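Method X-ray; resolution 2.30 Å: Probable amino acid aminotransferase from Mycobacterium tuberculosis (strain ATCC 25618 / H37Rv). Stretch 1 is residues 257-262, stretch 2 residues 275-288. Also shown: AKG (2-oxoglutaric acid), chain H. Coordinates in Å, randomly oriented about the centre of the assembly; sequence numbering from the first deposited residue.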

# COMPACT_ATOMS: atom_id res chain seq x y z
N THR B 257 -3.27 18.43 9.74
CA THR B 257 -3.08 19.69 9.03
C THR B 257 -4.29 20.60 9.14
O THR B 257 -4.17 21.81 8.88
CB THR B 257 -2.76 19.42 7.55
OG1 THR B 257 -1.80 18.35 7.46
CG2 THR B 257 -2.17 20.65 6.89
N LEU B 258 -5.44 20.06 9.53
CA LEU B 258 -6.69 20.81 9.66
C LEU B 258 -7.17 21.33 8.31
O LEU B 258 -7.90 20.63 7.60
CB LEU B 258 -6.56 21.94 10.67
CG LEU B 258 -6.27 21.50 12.11
CD1 LEU B 258 -6.51 22.64 13.08
CD2 LEU B 258 -7.10 20.28 12.49
N ALA B 259 -6.77 22.54 7.93
CA ALA B 259 -7.27 23.15 6.70
C ALA B 259 -6.15 23.91 6.00
O ALA B 259 -5.61 24.87 6.56
CB ALA B 259 -8.45 24.08 6.99
N ALA B 260 -5.82 23.47 4.79
CA ALA B 260 -4.83 24.13 3.94
C ALA B 260 -5.55 24.59 2.68
O ALA B 260 -5.90 23.77 1.83
CB ALA B 260 -3.67 23.19 3.61
N ARG B 261 -5.77 25.90 2.56
CA ARG B 261 -6.44 26.43 1.38
C ARG B 261 -5.55 26.30 0.15
O ARG B 261 -4.34 26.52 0.22
CB ARG B 261 -6.83 27.89 1.59
CG ARG B 261 -7.91 28.35 0.62
CD ARG B 261 -8.25 29.82 0.79
NE ARG B 261 -7.08 30.66 0.60
CZ ARG B 261 -6.76 31.23 -0.56
NH1 ARG B 261 -5.67 31.98 -0.66
NH2 ARG B 261 -7.52 31.03 -1.62
N VAL B 262 -6.16 25.93 -0.97
CA VAL B 262 -5.45 25.82 -2.24
C VAL B 262 -5.50 27.20 -2.90
O VAL B 262 -6.51 27.59 -3.48
CB VAL B 262 -6.05 24.74 -3.13
CG1 VAL B 262 -5.35 24.71 -4.49
CG2 VAL B 262 -5.98 23.38 -2.45
N ILE B 275 -14.66 34.22 2.95
CA ILE B 275 -15.02 32.97 3.61
C ILE B 275 -13.78 32.21 4.05
O ILE B 275 -13.89 31.26 4.84
CB ILE B 275 -15.90 32.10 2.69
CG1 ILE B 275 -16.70 31.09 3.51
CG2 ILE B 275 -15.05 31.39 1.66
CD1 ILE B 275 -17.78 30.38 2.70
N ALA B 276 -12.60 32.58 3.55
CA ALA B 276 -11.39 31.84 3.88
C ALA B 276 -10.92 32.10 5.31
O ALA B 276 -10.34 31.20 5.93
CB ALA B 276 -10.28 32.18 2.88
N GLU B 277 -11.17 33.30 5.85
CA GLU B 277 -10.77 33.54 7.23
C GLU B 277 -11.70 32.84 8.21
O GLU B 277 -11.25 32.41 9.28
CB GLU B 277 -10.72 35.04 7.54
CG GLU B 277 -9.80 35.89 6.67
CD GLU B 277 -10.42 36.25 5.34
OE1 GLU B 277 -11.65 36.14 5.23
OE2 GLU B 277 -9.68 36.69 4.43
N VAL B 278 -12.98 32.71 7.87
CA VAL B 278 -13.90 32.02 8.77
C VAL B 278 -13.74 30.51 8.64
O VAL B 278 -14.01 29.77 9.59
CB VAL B 278 -15.35 32.46 8.52
CG1 VAL B 278 -15.85 31.94 7.18
CG2 VAL B 278 -16.26 31.98 9.65
N PHE B 279 -13.28 30.03 7.48
CA PHE B 279 -13.20 28.59 7.25
C PHE B 279 -12.25 27.92 8.23
O PHE B 279 -12.55 26.85 8.77
CB PHE B 279 -12.78 28.30 5.81
CG PHE B 279 -12.97 26.87 5.40
CD1 PHE B 279 -14.14 26.47 4.77
CD2 PHE B 279 -12.00 25.91 5.67
CE1 PHE B 279 -14.32 25.15 4.40
CE2 PHE B 279 -12.18 24.60 5.30
CZ PHE B 279 -13.34 24.21 4.66
N ALA B 280 -11.09 28.54 8.47
CA ALA B 280 -10.15 27.98 9.43
C ALA B 280 -10.76 27.94 10.83
O ALA B 280 -10.57 26.97 11.57
CB ALA B 280 -8.86 28.79 9.44
N GLU B 281 -11.52 28.98 11.19
CA GLU B 281 -12.23 28.96 12.46
C GLU B 281 -13.30 27.88 12.49
O GLU B 281 -13.55 27.28 13.54
CB GLU B 281 -12.85 30.33 12.73
CG GLU B 281 -11.83 31.47 12.73
CD GLU B 281 -12.49 32.83 12.83
OE1 GLU B 281 -12.74 33.28 13.97
OE2 GLU B 281 -12.75 33.45 11.78
N LEU B 282 -13.95 27.62 11.35
CA LEU B 282 -14.94 26.55 11.28
C LEU B 282 -14.30 25.19 11.52
O LEU B 282 -14.90 24.31 12.15
CB LEU B 282 -15.66 26.58 9.93
CG LEU B 282 -16.57 27.77 9.65
CD1 LEU B 282 -17.41 27.51 8.41
CD2 LEU B 282 -17.46 28.05 10.85
N VAL B 283 -13.08 24.99 11.00
CA VAL B 283 -12.39 23.74 11.24
C VAL B 283 -11.88 23.70 12.68
O VAL B 283 -11.78 22.62 13.28
CB VAL B 283 -11.25 23.54 10.22
CG1 VAL B 283 -10.58 22.19 10.41
CG2 VAL B 283 -11.79 23.68 8.81
N ASP B 284 -11.56 24.86 13.25
CA ASP B 284 -11.12 24.92 14.64
C ASP B 284 -12.22 24.44 15.58
O ASP B 284 -11.96 23.67 16.51
CB ASP B 284 -10.68 26.34 14.99
CG ASP B 284 -9.33 26.69 14.39
OD1 ASP B 284 -8.58 25.76 14.03
OD2 ASP B 284 -9.02 27.90 14.28
N ALA B 285 -13.45 24.91 15.36
CA ALA B 285 -14.56 24.45 16.18
C ALA B 285 -14.95 23.01 15.88
O ALA B 285 -15.55 22.35 16.73
CB ALA B 285 -15.77 25.36 15.99
N ALA B 286 -14.61 22.50 14.69
CA ALA B 286 -14.96 21.13 14.34
C ALA B 286 -14.21 20.12 15.20
O ALA B 286 -14.81 19.19 15.76
CB ALA B 286 -14.69 20.88 12.86
N ILE B 287 -12.89 20.30 15.34
CA ILE B 287 -12.07 19.36 16.09
C ILE B 287 -12.33 19.41 17.58
O ILE B 287 -11.87 18.52 18.31
CB ILE B 287 -10.58 19.64 15.81
CG1 ILE B 287 -10.24 21.07 16.21
CG2 ILE B 287 -10.26 19.39 14.34
CD1 ILE B 287 -8.77 21.36 16.28
N VAL B 288 -13.06 20.42 18.05
CA VAL B 288 -13.47 20.53 19.44
C VAL B 288 -14.98 20.37 19.59
O VAL B 288 -15.50 20.46 20.71
CB VAL B 288 -12.98 21.87 20.04
CG1 VAL B 288 -13.20 21.96 21.55
CG2 VAL B 288 -11.50 22.06 19.74
C1 AKG H . -0.88 14.94 7.36
O1 AKG H . -0.20 15.64 6.58
O2 AKG H . -1.54 15.45 8.29
C2 AKG H . -0.89 13.49 7.20
O5 AKG H . -1.96 12.91 7.06
C3 AKG H . 0.41 12.72 7.18
C4 AKG H . 0.93 12.63 5.75
C5 AKG H . 2.40 12.96 5.71
O3 AKG H . 3.00 13.11 6.80
O4 AKG H . 2.96 13.07 4.60

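The strand of stretch 1 and the helix of stretch 2 run nearly antiparallel: their N-to-C directions differ by 162°, and their axes approach to 8.1 Å. The register follows from the sense of the chains, with Arg261 CA lying 7.7 Å from Ala276 CA, Ala259 CA 6.3 Å from Ala280 CA, and Leu258 CA 6.6 Å from Val283 CA. No hydrogen bond crosses between the stretches, so the 292 Å² they bury together, both sides summed, rests on van der Waals and apolar contact.

Along stretch 2, the first residue to touch the strand is Ala276. Its CB points toward stretch 1 and sits 3.7 Å from Arg261 CD, so the aliphatic part of the arginine supplies the closest contact. With chi1 and chi2 both t, the Arg261 side chain is extended as far as CD before chi3 turns to p.

One turn on, Phe279 directs its CA-to-CB bond toward the strand, and its ring meets Ala259 edge-on: Ala259 CB lies near the ring plane, 4.1 Å from Phe279 CE2. The backbone here is regular helix, as Phe279 N donates to Ile275 O at 3.0 Å and Val283 N to Phe279 O at 3.0 Å. Ala280 follows with its CB sideways. Although its CA is the nearest partner of Ala259 CA in the register, its side chain comes no nearer than 5.3 Å to the strand, and the close contacts of Ala259 are made with Phe279 and Val283.

Val283, one helical turn after Phe279, bridges two residues of stretch 1, Leu258 and Ala259. With chi1 at -176° (t), it places CG2 3.8 Å from Ala259 CB and CG1 4.0 Å from Leu258 CB. Both contacts join hydrocarbon to hydrocarbon among buried residues.

Asp284 starts sideways, but the end of its side chain comes nearer, bringing OD1 to 3.9 Å from Leu258 CD1. A methyl offers this oxygen no hydrogen bond; OD1 is satisfied elsewhere in the structure. Finally, Ile287 points toward stretch 1 and sets CG2 3.8 Å from Leu258 CD2, an apolar contact. Leu258, the residue of stretch 1 most covered by stretch 2, thus reaches Val283, Asp284 and Ile287.

The strand's alternation explains the gap in this list: Ala260 points its CB away, while Ala259 and Arg261 on either side of it in sequence point toward the helix. Thr257, the first residue of stretch 1, has no contact with stretch 2; its OG1 instead donates a hydrogen bond to O2 of the bound 2-oxoglutaric acid at 3.0 Å.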